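Local coordinates for protein extracellular serine protease (PDB 3WQB) that cleaves peptide bonds after paired basic residues, one of them lysine, as a calcium-binding, secreted serine endopeptidase and probable virulence factor, at residues P86-N91 and A124-I130; S120-A125 and I135-L141; D184-N189 and T525-M531; V477-D482 and K584-L590. The protein carries 1 engineered substitution. One frame throughout, in Å; residues are numbered along the deposited sequence.

Contact 1: P86-N91 and A124-I130. With CA (calcium ion), chain C.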
loop_
_atom_site.group_PDB
_atom_site.type_symbol
_atom_site.label_atom_id
_atom_site.label_comp_id
_atom_site.label_asym_id
_atom_site.label_seq_id
_atom_site.Cartn_x
_atom_site.Cartn_y
_atom_site.Cartn_z
ATOM N N PRO A 86 -27.293 -7.555 4.040
ATOM C CA PRO A 86 -27.762 -8.941 4.138
ATOM C C PRO A 86 -26.721 -9.982 3.723
ATOM O O PRO A 86 -26.789 -11.141 4.167
ATOM C CB PRO A 86 -28.976 -8.985 3.193
ATOM C CG PRO A 86 -28.860 -7.783 2.329
ATOM C CD PRO A 86 -28.135 -6.746 3.140
ATOM N N ASP A 87 -25.742 -9.568 2.919
ATOM C CA ASP A 87 -24.700 -10.487 2.469
ATOM C C ASP A 87 -23.387 -10.304 3.225
ATOM O O ASP A 87 -22.373 -10.870 2.827
ATOM C CB ASP A 87 -24.495 -10.390 0.947
ATOM C CG ASP A 87 -24.254 -11.752 0.301
ATOM O OD1 ASP A 87 -24.580 -12.794 0.928
ATOM O OD2 ASP A 87 -23.758 -11.793 -0.849
ATOM N N LEU A 88 -23.422 -9.534 4.317
ATOM C CA LEU A 88 -22.254 -9.358 5.198
ATOM C C LEU A 88 -22.519 -9.651 6.671
ATOM O O LEU A 88 -21.623 -10.102 7.385
ATOM C CB LEU A 88 -21.670 -7.942 5.084
ATOM C CG LEU A 88 -21.127 -7.540 3.711
ATOM C CD1 LEU A 88 -20.813 -6.053 3.678
ATOM C CD2 LEU A 88 -19.888 -8.358 3.339
ATOM N N ALA A 89 -23.746 -9.389 7.119
ATOM C CA ALA A 89 -24.077 -9.377 8.543
ATOM C C ALA A 89 -23.671 -10.642 9.283
ATOM O O ALA A 89 -23.126 -10.564 10.384
ATOM C CB ALA A 89 -25.569 -9.101 8.738
ATOM N N ASP A 90 -23.921 -11.802 8.672
ATOM C CA ASP A 90 -23.592 -13.076 9.327
ATOM C C ASP A 90 -22.103 -13.223 9.626
ATOM O O ASP A 90 -21.719 -14.005 10.503
ATOM C CB ASP A 90 -24.045 -14.274 8.487
ATOM C CG ASP A 90 -25.549 -14.456 8.458
ATOM O OD1 ASP A 90 -26.262 -13.809 9.256
ATOM O OD2 ASP A 90 -26.014 -15.268 7.624
ATOM N N ASN A 91 -21.274 -12.490 8.886
ATOM C CA ASN A 91 -19.826 -12.549 9.067
ATOM C C ASN A 91 -19.240 -11.402 9.877
ATOM O O ASN A 91 -18.029 -11.319 10.048
ATOM C CB ASN A 91 -19.125 -12.672 7.707
ATOM C CG ASN A 91 -19.248 -14.073 7.122
ATOM O OD1 ASN A 91 -19.577 -15.034 7.841
ATOM N ND2 ASN A 91 -18.998 -14.205 5.829
ATOM N N ALA A 124 -15.306 -11.424 2.190
ATOM C CA ALA A 124 -16.134 -12.289 3.020
ATOM C C ALA A 124 -17.646 -12.136 2.824
ATOM O O ALA A 124 -18.416 -12.324 3.768
ATOM C CB ALA A 124 -15.756 -12.101 4.491
ATOM N N ALA A 125 -18.090 -11.836 1.606
ATOM C CA ALA A 125 -19.531 -11.917 1.338
ATOM C C ALA A 125 -20.003 -13.326 1.702
ATOM O O ALA A 125 -19.326 -14.322 1.421
ATOM C CB ALA A 125 -19.853 -11.572 -0.112
ATOM N N VAL A 126 -21.167 -13.392 2.330
ATOM C CA VAL A 126 -21.675 -14.647 2.876
ATOM C C VAL A 126 -22.020 -15.644 1.766
ATOM O O VAL A 126 -22.534 -15.267 0.705
ATOM C CB VAL A 126 -22.900 -14.372 3.796
ATOM C CG1 VAL A 126 -23.511 -15.662 4.334
ATOM C CG2 VAL A 126 -22.470 -13.479 4.940
ATOM N N ASP A 127 -21.688 -16.911 1.997
ATOM C CA ASP A 127 -22.040 -17.979 1.075
ATOM C C ASP A 127 -23.468 -18.445 1.364
ATOM O O ASP A 127 -23.725 -19.148 2.339
ATOM C CB ASP A 127 -21.059 -19.137 1.237
ATOM C CG ASP A 127 -21.205 -20.187 0.159
ATOM O OD1 ASP A 127 -21.787 -19.890 -0.901
ATOM O OD2 ASP A 127 -20.703 -21.311 0.375
ATOM N N ASN A 128 -24.393 -18.006 0.523
ATOM C CA ASN A 128 -25.818 -18.250 0.746
ATOM C C ASN A 128 -26.536 -18.244 -0.609
ATOM O O ASN A 128 -25.958 -18.670 -1.615
ATOM C CB ASN A 128 -26.384 -17.216 1.734
ATOM C CG ASN A 128 -26.073 -15.788 1.321
ATOM O OD1 ASN A 128 -25.723 -15.528 0.167
ATOM N ND2 ASN A 128 -26.195 -14.852 2.261
ATOM N N ALA A 129 -27.783 -17.773 -0.645
ATOM C CA ALA A 129 -28.545 -17.766 -1.898
ATOM C C ALA A 129 -28.771 -16.361 -2.461
ATOM O O ALA A 129 -29.596 -16.163 -3.368
ATOM C CB ALA A 129 -29.877 -18.498 -1.723
ATOM N N ILE A 130 -28.035 -15.387 -1.924
ATOM C CA ILE A 130 -28.122 -14.002 -2.393
ATOM C C ILE A 130 -26.756 -13.449 -2.780
ATOM O O ILE A 130 -25.729 -13.936 -2.312
ATOM C CB ILE A 130 -28.806 -13.060 -1.362
ATOM C CG1 ILE A 130 -28.017 -13.007 -0.050
ATOM C CG2 ILE A 130 -30.259 -13.494 -1.117
ATOM C CD1 ILE A 130 -28.436 -11.872 0.887
HETATM CA CA CA C . -23.931 -14.305 -0.847
HETATM O O HOH W 1 -27.086 -15.383 4.979
#

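Contact 2: S120-A125 and I135-L141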
loop_
_atom_site.group_PDB
_atom_site.type_symbol
_atom_site.label_atom_id
_atom_site.label_comp_id
_atom_site.label_asym_id
_atom_site.label_seq_id
_atom_site.Cartn_x
_atom_site.Cartn_y
_atom_site.Cartn_z
ATOM N N SER A 120 -15.049 -5.211 1.860
ATOM C CA SER A 120 -15.470 -6.272 2.752
ATOM C C SER A 120 -16.107 -7.451 2.029
ATOM O O SER A 120 -15.835 -8.602 2.368
ATOM C CB SER A 120 -16.402 -5.732 3.841
ATOM O OG SER A 120 -15.700 -4.797 4.642
ATOM N N GLY A 121 -16.922 -7.165 1.017
ATOM C CA GLY A 121 -17.578 -8.213 0.248
ATOM C C GLY A 121 -16.617 -9.067 -0.560
ATOM O O GLY A 121 -16.825 -10.270 -0.703
ATOM N N ILE A 122 -15.576 -8.445 -1.111
ATOM C CA ILE A 122 -14.550 -9.194 -1.821
ATOM C C ILE A 122 -13.951 -10.244 -0.875
ATOM O O ILE A 122 -13.738 -11.398 -1.264
ATOM C CB ILE A 122 -13.482 -8.255 -2.402
ATOM C CG1 ILE A 122 -14.089 -7.424 -3.538
ATOM C CG2 ILE A 122 -12.246 -9.038 -2.867
ATOM C CD1 ILE A 122 -13.244 -6.225 -3.923
ATOM N N ILE A 123 -13.693 -9.845 0.364
ATOM C CA ILE A 123 -13.131 -10.771 1.341
ATOM C C ILE A 123 -14.111 -11.842 1.780
ATOM O O ILE A 123 -13.787 -13.031 1.748
ATOM C CB ILE A 123 -12.619 -10.042 2.598
ATOM C CG1 ILE A 123 -11.648 -8.921 2.228
ATOM C CG2 ILE A 123 -11.942 -11.027 3.547
ATOM C CD1 ILE A 123 -11.198 -8.093 3.396
ATOM N N ALA A 124 -15.306 -11.424 2.190
ATOM C CA ALA A 124 -16.134 -12.289 3.020
ATOM C C ALA A 124 -17.646 -12.136 2.824
ATOM O O ALA A 124 -18.416 -12.324 3.768
ATOM C CB ALA A 124 -15.756 -12.101 4.491
ATOM N N ALA A 125 -18.090 -11.836 1.606
ATOM C CA ALA A 125 -19.531 -11.917 1.338
ATOM C C ALA A 125 -20.003 -13.326 1.702
ATOM O O ALA A 125 -19.326 -14.322 1.421
ATOM C CB ALA A 125 -19.853 -11.572 -0.112
ATOM N N ILE A 135 -14.245 -14.394 -1.205
ATOM C CA ILE A 135 -13.067 -15.234 -1.380
ATOM C C ILE A 135 -12.932 -16.193 -0.191
ATOM O O ILE A 135 -12.625 -17.376 -0.366
ATOM C CB ILE A 135 -11.824 -14.352 -1.481
ATOM C CG1 ILE A 135 -11.813 -13.610 -2.809
ATOM C CG2 ILE A 135 -10.533 -15.157 -1.332
ATOM C CD1 ILE A 135 -10.849 -12.429 -2.808
ATOM N N ALA A 136 -13.176 -15.658 1.008
ATOM C CA ALA A 136 -13.061 -16.380 2.268
ATOM C C ALA A 136 -14.391 -16.168 3.004
ATOM O O ALA A 136 -14.464 -15.412 3.987
ATOM C CB ALA A 136 -11.886 -15.844 3.074
ATOM N N PRO A 137 -15.458 -16.845 2.533
ATOM C CA PRO A 137 -16.811 -16.527 2.988
ATOM C C PRO A 137 -17.136 -16.990 4.405
ATOM O O PRO A 137 -18.249 -16.755 4.890
ATOM C CB PRO A 137 -17.702 -17.226 1.959
ATOM C CG PRO A 137 -16.896 -18.382 1.505
ATOM C CD PRO A 137 -15.457 -17.919 1.521
ATOM N N ARG A 138 -16.181 -17.618 5.075
ATOM C CA ARG A 138 -16.365 -17.950 6.486
ATOM C C ARG A 138 -15.483 -17.114 7.418
ATOM O O ARG A 138 -15.501 -17.303 8.643
ATOM C CB ARG A 138 -16.192 -19.455 6.727
ATOM C CG ARG A 138 -17.237 -20.322 6.018
ATOM C CD ARG A 138 -17.131 -21.788 6.425
ATOM N NE ARG A 138 -17.400 -21.956 7.848
ATOM C CZ ARG A 138 -17.002 -22.988 8.589
ATOM N NH1 ARG A 138 -16.298 -23.982 8.063
ATOM N NH2 ARG A 138 -17.304 -23.014 9.876
ATOM N N ALA A 139 -14.716 -16.186 6.846
ATOM C CA ALA A 139 -13.931 -15.260 7.660
ATOM C C ALA A 139 -14.861 -14.279 8.384
ATOM O O ALA A 139 -16.003 -14.060 7.952
ATOM C CB ALA A 139 -12.910 -14.527 6.799
ATOM N N GLN A 140 -14.369 -13.691 9.471
ATOM C CA GLN A 140 -15.161 -12.751 10.277
ATOM C C GLN A 140 -14.600 -11.345 10.166
ATOM O O GLN A 140 -13.393 -11.154 10.249
ATOM C CB GLN A 140 -15.205 -13.189 11.741
ATOM C CG GLN A 140 -15.931 -14.509 11.971
ATOM C CD GLN A 140 -17.350 -14.326 12.464
ATOM O OE1 GLN A 140 -18.286 -14.218 11.674
ATOM N NE2 GLN A 140 -17.518 -14.307 13.783
ATOM N N LEU A 141 -15.489 -10.371 10.002
ATOM C CA LEU A 141 -15.093 -8.984 9.734
ATOM C C LEU A 141 -15.340 -8.030 10.888
ATOM O O LEU A 141 -16.336 -8.158 11.625
ATOM C CB LEU A 141 -15.881 -8.435 8.546
ATOM C CG LEU A 141 -15.766 -9.138 7.204
ATOM C CD1 LEU A 141 -16.935 -8.714 6.320
ATOM C CD2 LEU A 141 -14.425 -8.798 6.580
#

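Contact 3: D184-N189 and T525-M531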
loop_
_atom_site.group_PDB
_atom_site.type_symbol
_atom_site.label_atom_id
_atom_site.label_comp_id
_atom_site.label_asym_id
_atom_site.label_seq_id
_atom_site.Cartn_x
_atom_site.Cartn_y
_atom_site.Cartn_z
ATOM N N ASP A 184 6.340 15.471 -2.512
ATOM C CA ASP A 184 7.596 15.732 -1.827
ATOM C C ASP A 184 7.946 14.527 -0.977
ATOM O O ASP A 184 7.061 13.914 -0.386
ATOM C CB ASP A 184 7.510 16.990 -0.961
ATOM C CG ASP A 184 7.471 18.266 -1.787
ATOM O OD1 ASP A 184 6.373 18.847 -1.892
ATOM O OD2 ASP A 184 8.519 18.680 -2.346
ATOM N N PRO A 185 9.239 14.180 -0.926
ATOM C CA PRO A 185 9.649 12.978 -0.223
ATOM C C PRO A 185 9.436 13.107 1.274
ATOM O O PRO A 185 9.500 14.208 1.833
ATOM C CB PRO A 185 11.141 12.878 -0.544
ATOM C CG PRO A 185 11.559 14.298 -0.772
ATOM C CD PRO A 185 10.391 14.928 -1.466
ATOM N N ARG A 186 9.160 11.985 1.916
ATOM C CA ARG A 186 9.037 11.973 3.362
ATOM C C ARG A 186 10.013 11.024 4.011
ATOM O O ARG A 186 10.349 9.992 3.447
ATOM C CB ARG A 186 7.611 11.626 3.767
ATOM C CG ARG A 186 6.672 12.809 3.643
ATOM C CD ARG A 186 5.257 12.396 3.897
ATOM N NE ARG A 186 4.324 13.452 3.538
ATOM C CZ ARG A 186 3.352 13.896 4.329
ATOM N NH1 ARG A 186 3.165 13.368 5.536
ATOM N NH2 ARG A 186 2.556 14.865 3.903
ATOM N N SER A 187 10.481 11.401 5.194
ATOM C CA SER A 187 11.177 10.483 6.081
ATOM C C SER A 187 10.175 9.487 6.688
ATOM O O SER A 187 9.006 9.821 6.896
ATOM C CB SER A 187 11.879 11.272 7.185
ATOM O OG SER A 187 12.334 10.409 8.207
ATOM N N ALA A 188 10.618 8.259 6.960
ATOM C CA ALA A 188 9.740 7.271 7.595
ATOM C C ALA A 188 9.901 7.241 9.120
ATOM O O ALA A 188 9.240 6.462 9.818
ATOM C CB ALA A 188 9.978 5.889 6.995
ATOM N N ASN A 189 10.752 8.125 9.628
ATOM C CA ASN A 189 11.167 8.101 11.032
ATOM C C ASN A 189 10.368 8.957 12.013
ATOM O O ASN A 189 10.708 9.007 13.198
ATOM C CB ASN A 189 12.656 8.439 11.130
ATOM C CG ASN A 189 13.531 7.382 10.500
ATOM O OD1 ASN A 189 13.365 6.183 10.762
ATOM N ND2 ASN A 189 14.471 7.814 9.670
ATOM N N THR A 525 12.050 21.634 -0.442
ATOM C CA THR A 525 12.731 20.344 -0.562
ATOM C C THR A 525 14.106 20.463 -1.228
ATOM O O THR A 525 14.210 20.785 -2.414
ATOM C CB THR A 525 11.844 19.320 -1.313
ATOM O OG1 THR A 525 10.652 19.084 -0.554
ATOM C CG2 THR A 525 12.578 17.997 -1.529
ATOM N N LYS A 526 15.147 20.181 -0.448
ATOM C CA LYS A 526 16.531 20.207 -0.911
ATOM C C LYS A 526 16.875 18.910 -1.620
ATOM O O LYS A 526 17.778 18.860 -2.465
ATOM C CB LYS A 526 17.476 20.374 0.276
ATOM C CG LYS A 526 17.500 21.761 0.893
ATOM C CD LYS A 526 18.768 21.938 1.720
ATOM C CE LYS A 526 20.017 21.916 0.837
ATOM N NZ LYS A 526 21.202 21.367 1.550
ATOM N N GLY A 527 16.147 17.858 -1.264
ATOM C CA GLY A 527 16.397 16.531 -1.794
ATOM C C GLY A 527 15.733 15.486 -0.919
ATOM O O GLY A 527 14.632 15.691 -0.419
ATOM N N LEU A 528 16.413 14.366 -0.735
ATOM C CA LEU A 528 15.899 13.275 0.085
ATOM C C LEU A 528 16.539 13.341 1.451
ATOM O O LEU A 528 17.726 13.628 1.559
ATOM C CB LEU A 528 16.225 11.924 -0.556
ATOM C CG LEU A 528 15.751 11.664 -1.990
ATOM C CD1 LEU A 528 16.105 10.242 -2.395
ATOM C CD2 LEU A 528 14.258 11.921 -2.140
ATOM N N ARG A 529 15.744 13.079 2.484
ATOM C CA ARG A 529 16.235 13.030 3.859
ATOM C C ARG A 529 15.689 11.763 4.510
ATOM O O ARG A 529 14.504 11.700 4.861
ATOM C CB ARG A 529 15.802 14.277 4.651
ATOM C CG ARG A 529 16.469 15.600 4.226
ATOM C CD ARG A 529 17.987 15.536 4.373
ATOM N NE ARG A 529 18.658 16.797 4.049
ATOM C CZ ARG A 529 19.063 17.146 2.829
ATOM N NH1 ARG A 529 18.861 16.344 1.789
ATOM N NH2 ARG A 529 19.675 18.303 2.647
ATOM N N ASP A 530 16.543 10.747 4.628
ATOM C CA ASP A 530 16.144 9.427 5.149
ATOM C C ASP A 530 14.881 8.901 4.457
ATOM O O ASP A 530 13.961 8.387 5.102
ATOM C CB ASP A 530 15.929 9.455 6.671
ATOM C CG ASP A 530 17.209 9.666 7.464
ATOM O OD1 ASP A 530 18.306 9.357 6.959
ATOM O OD2 ASP A 530 17.094 10.131 8.620
ATOM N N MET A 531 14.823 9.051 3.138
ATOM C CA MET A 531 13.707 8.481 2.401
ATOM C C MET A 531 13.883 6.971 2.349
ATOM O O MET A 531 14.927 6.483 1.931
ATOM C CB MET A 531 13.598 9.043 0.991
ATOM C CG MET A 531 12.358 8.506 0.303
ATOM S SD MET A 531 12.178 8.997 -1.395
ATOM C CE MET A 531 11.369 7.551 -2.062
HETATM O O HOH W 2 9.683 21.449 -2.394
#

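Contact 4: V477-D482 and K584-L590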
loop_
_atom_site.group_PDB
_atom_site.type_symbol
_atom_site.label_atom_id
_atom_site.label_comp_id
_atom_site.label_asym_id
_atom_site.label_seq_id
_atom_site.Cartn_x
_atom_site.Cartn_y
_atom_site.Cartn_z
ATOM N N VAL A 477 16.324 0.372 2.529
ATOM C CA VAL A 477 17.359 1.373 2.317
ATOM C C VAL A 477 16.789 2.735 2.696
ATOM O O VAL A 477 15.633 3.043 2.381
ATOM C CB VAL A 477 17.835 1.366 0.833
ATOM C CG1 VAL A 477 18.617 2.599 0.462
ATOM C CG2 VAL A 477 18.672 0.138 0.542
ATOM N N MET A 478 17.585 3.544 3.391
ATOM C CA MET A 478 17.262 4.962 3.548
ATOM C C MET A 478 18.290 5.749 2.767
ATOM O O MET A 478 19.464 5.379 2.756
ATOM C CB MET A 478 17.271 5.382 5.015
ATOM C CG MET A 478 16.107 4.803 5.794
ATOM S SD MET A 478 16.066 5.410 7.483
ATOM C CE MET A 478 17.572 4.723 8.174
ATOM N N VAL A 479 17.845 6.802 2.085
ATOM C CA VAL A 479 18.746 7.639 1.270
ATOM C C VAL A 479 18.597 9.112 1.634
ATOM O O VAL A 479 17.480 9.612 1.831
ATOM C CB VAL A 479 18.520 7.448 -0.264
ATOM C CG1 VAL A 479 19.465 8.352 -1.070
ATOM C CG2 VAL A 479 18.740 6.006 -0.664
ATOM N N SER A 480 19.742 9.785 1.732
ATOM C CA SER A 480 19.789 11.235 1.880
ATOM C C SER A 480 20.673 11.796 0.780
ATOM O O SER A 480 21.786 11.319 0.564
ATOM C CB SER A 480 20.329 11.629 3.256
ATOM O OG SER A 480 19.442 11.163 4.261
ATOM N N LEU A 481 20.151 12.791 0.067
ATOM C CA LEU A 481 20.880 13.436 -1.019
ATOM C C LEU A 481 20.294 14.814 -1.284
ATOM O O LEU A 481 19.151 15.097 -0.917
ATOM C CB LEU A 481 20.872 12.566 -2.294
ATOM C CG LEU A 481 19.544 12.198 -2.961
ATOM C CD1 LEU A 481 19.030 13.340 -3.838
ATOM C CD2 LEU A 481 19.727 10.943 -3.800
ATOM N N ASP A 482 21.090 15.662 -1.929
ATOM C CA ASP A 482 20.602 16.930 -2.466
ATOM C C ASP A 482 20.538 16.858 -3.976
ATOM O O ASP A 482 21.476 16.381 -4.620
ATOM C CB ASP A 482 21.528 18.082 -2.077
ATOM C CG ASP A 482 21.480 18.413 -0.596
ATOM O OD1 ASP A 482 20.490 18.066 0.086
ATOM O OD2 ASP A 482 22.440 19.050 -0.120
ATOM N N LYS A 584 24.201 15.803 -4.910
ATOM C CA LYS A 584 25.180 15.299 -3.968
ATOM C C LYS A 584 24.549 14.179 -3.160
ATOM O O LYS A 584 23.528 14.392 -2.520
ATOM C CB LYS A 584 25.638 16.438 -3.043
ATOM C CG LYS A 584 26.581 16.030 -1.918
ATOM C CD LYS A 584 27.021 17.236 -1.098
ATOM C CE LYS A 584 25.932 17.714 -0.149
ATOM N NZ LYS A 584 26.425 18.753 0.799
ATOM N N LEU A 585 25.140 12.989 -3.209
ATOM C CA LEU A 585 24.742 11.917 -2.299
ATOM C C LEU A 585 25.346 12.208 -0.927
ATOM O O LEU A 585 26.557 12.418 -0.805
ATOM C CB LEU A 585 25.217 10.556 -2.817
ATOM C CG LEU A 585 24.885 9.325 -1.972
ATOM C CD1 LEU A 585 23.371 9.135 -1.786
ATOM C CD2 LEU A 585 25.507 8.088 -2.582
ATOM N N ILE A 586 24.494 12.229 0.090
ATOM C CA ILE A 586 24.905 12.553 1.459
ATOM C C ILE A 586 25.187 11.282 2.269
ATOM O O ILE A 586 26.264 11.121 2.846
ATOM C CB ILE A 586 23.844 13.449 2.166
ATOM C CG1 ILE A 586 23.692 14.784 1.426
ATOM C CG2 ILE A 586 24.199 13.666 3.651
ATOM C CD1 ILE A 586 22.430 15.557 1.778
ATOM N N SER A 587 24.214 10.377 2.304
ATOM C CA SER A 587 24.356 9.148 3.064
ATOM C C SER A 587 23.321 8.162 2.586
ATOM O O SER A 587 22.325 8.542 1.982
ATOM C CB SER A 587 24.136 9.398 4.557
ATOM O OG SER A 587 22.791 9.735 4.830
ATOM N N TRP A 588 23.560 6.891 2.874
ATOM C CA TRP A 588 22.506 5.903 2.779
ATOM C C TRP A 588 22.697 4.885 3.879
ATOM O O TRP A 588 23.791 4.779 4.446
ATOM C CB TRP A 588 22.453 5.245 1.398
ATOM C CG TRP A 588 23.595 4.340 1.054
ATOM C CD1 TRP A 588 24.903 4.692 0.877
ATOM C CD2 TRP A 588 23.522 2.929 0.818
ATOM N NE1 TRP A 588 25.646 3.591 0.553
ATOM C CE2 TRP A 588 24.825 2.492 0.508
ATOM C CE3 TRP A 588 22.482 1.988 0.860
ATOM C CZ2 TRP A 588 25.115 1.159 0.213
ATOM C CZ3 TRP A 588 22.768 0.664 0.561
ATOM C CH2 TRP A 588 24.075 0.262 0.239
ATOM N N SER A 589 21.631 4.153 4.183
ATOM C CA SER A 589 21.676 3.104 5.184
ATOM C C SER A 589 21.006 1.857 4.633
ATOM O O SER A 589 20.056 1.947 3.858
ATOM C CB SER A 589 20.983 3.550 6.471
ATOM O OG SER A 589 21.628 4.671 7.034
ATOM N N LEU A 590 21.510 0.704 5.052
ATOM C CA LEU A 590 21.015 -0.588 4.596
ATOM C C LEU A 590 20.592 -1.449 5.771
ATOM O O LEU A 590 21.346 -1.602 6.738
ATOM C CB LEU A 590 22.107 -1.321 3.793
ATOM C CG LEU A 590 21.799 -2.732 3.295
ATOM C CD1 LEU A 590 20.639 -2.739 2.294
ATOM C CD2 LEU A 590 23.036 -3.348 2.668
#

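Contact 1: P86-N91 and A124-I130
Asp87 OD1 is held by the calcium ion and by the amide of Asn128. It binds the calcium ion at 2.4 Å and accepts a hydrogen bond from Asn128 ND2 at 2.9 Å. That bond is bent, 138° at the hydrogen. Asp87 OD2 also binds the calcium, at 2.5 Å, so the carboxylate is bidentate. The amide of Asn128 lies nearly coplanar with this carboxylate, and its OD1 binds the calcium while its ND2 holds Asp87. Asn128 CG sits between the backbone N and carbonyl carbon (chi1 52°), which brings the amide up to the calcium ion and the Asp87 carboxylate. Asn128 OD1 also accepts from Ile130 N, closing an Asx turn. Val126 O and Ile130 O add two more ligands. Asn29 and Thr132 complete the site.

The backbone is pinned as well: Val126 N donates to Asp87 O at 2.8 Å. Further along, Asn91 ND2 donates to Ala124 O at 2.9 Å, in the plane of its amide, and also to Pro137 O. A water bridges Asp90 OD2 and Asn128 ND2.

Five of the calcium's seven ligand atoms come from these two loops. Their oxygens crowd together around the ion, so its positive charge probably offsets their mutual repulsion.

Contact 2: S120-A125 and I135-L141
Ile123 O accepts a hydrogen bond from Ala136 N at 2.8 Å, where helix 115-124 of the subtilisin-type domain meets the loop leading into strand 140-144, an outermost strand of the parallel sheet. One residue earlier, Ile135 N donates to Ile122 O at 3.0 Å. The two bonds give partners to carbonyls near the C-terminal part of the helix.

Side chains fill in around them. Ile135 lies alongside Ile122, both pointing the same way, and its CD1 touches Ile122 CG2 at 3.7 Å. Ile135 CG1 is anti to its own carbonyl carbon (chi1 -71°), which lays the CG1-CD1 arm over Ile122 O. Leu141, on the strand, sets its CG and both methyl carbons against Ala124 CB, and its CD1 also meets Ser120 CB at 3.9 Å, one helical turn back. Ala139 CB approaches Ala124 CB more loosely.

A type I turn from Ala136 to Ala139, closed by a hydrogen bond from Ala139 N to Ala136 O, turns the chain into strand 140-144 after the calcium-binding loop. Farther out, Ile122 and Ile123 pack on Pro340 of helix 335-352, and Ile123 on Val74 and Val76 of strand 73-77. Ser120 OG bonds back to Gly116 O. Outside the segments, His63 NE2 is hydrogen-bonded to Ile135 O. Within the turn, Pro137 CB lies 3.4 Å from Ala125 O.

Contact 3: D184-N189 and T525-M531
Pro185 points its ring into segment 525-531 and meets four of its residues. Pro185 CD meets Thr525 CG2 at 3.8 Å. The Leu528 side chain crosses the proline at about a right angle, with CD2 3.6 Å from Pro185 CB. Pro185 CG lies 3.4 Å from Gly527 O. Met531 SD approaches the same Pro185 CB, at 4.1 Å. Met531 CG is anti to the backbone N (chi1 -175°), and the side chain, extended as far as SD, brings the sulfur to the proline.

Beside this apolar group, Asp184 and Thr525 cross at a slant. Thr525 OG1 donates to Asp184 OD2 at 2.8 Å, coming from above the carboxylate plane. A water also lies between Asp184 OD2 and Thr525 N.

At the other end, Ser187 CB packs on Arg529 O at 3.5 Å. Ser187 OG accepts from Asn189 N in an ST turn. The amide of Asn189 stands almost perpendicular to the carboxylate of Asp530, with Asn189 ND2 3.7 Å from Asp530 OD2. Arg529 forms a salt bridge with Asp482.

Asp530 and Met531 form a G1 beta bulge opposite Val479, where strand 527-535 turns a corner. The arrangement joins the subtilisin domain to the P-domain, the pairing found in kexin- and furin-like proteases.

Contact 4: V477-D482 and K584-L590
The contact is an antiparallel strand pair in a beta sheet of the P-domain, interrupted by a classic beta bulge. Ile586 and Ser587 both face Ser480. Ser480 O accepts from Ile586 N at 2.9 Å and from Ser587 N at 3.1 Å, and both donors come from the same face of its carbonyl plane. Ser480 N returns a bond to Ser587 O. Regular hydrogen-bonded pairs lie to each side of the bulge: Met478 with Ser589, and Asp482 with Lys584.

On one face, Val477, Val479 and Leu481 stand with Leu585, Trp588 and Leu590. Val477 CG1 reaches the edge of the Trp588 ring, near its plane, 3.9 Å from CE3. Trp588 CG sits between its backbone N and carbonyl carbon (chi1 69°), which turns that ring edge to Val477. Trp588 CB lies 3.3 Å from Met478 O. Trp588 NE1 bonds to Ser462 OG. Val479 and Leu585 cross at about a right angle. Leu549 of strand 545-553 covers this face, touching Val477, Val479 and Trp588.

The other face is more polar. Ser480 CB meets Ser587 OG at 3.5 Å, while Ser480 OG bonds to Asp530 N. Asp482 and Lys584 run alongside each other, but Asp482 OD2 and Lys584 NZ remain 4.1 Å apart, beyond a salt bridge. Asp482 has its salt bridges elsewhere, with Lys526 as a second partner besides Arg529. Ile586 CD1 lies against Asp482 OD1.

Three basic groups near one carboxylate would probably favour its charged form. The bulge keeps two successive amides bonded to one oxygen, so the register shifts without leaving either N-H without a partner.

In the fold
From the N terminus, contacts 1 and 2 come first, and their segments alternate along the chain. Contact 1 closes the loop between residues 86-91 and 124-130, which includes helix 115-124, and joins two calcium-site loops. Contact 2 closes the calcium-binding loop after that helix and joins the helix to edge strand 140-144. They share Ala124 and Ala125, and Asn91 also bonds to Leu141. Contacts 3 and 4 cross in the same way, about 38 to 50 Å from the first two between centres. Contact 3 closes a span of over 300 residues, from protease domain to P-domain. Contact 4 closes about 100 residues within the P-domain, including strand 527-535, which pairs with strand 471-482.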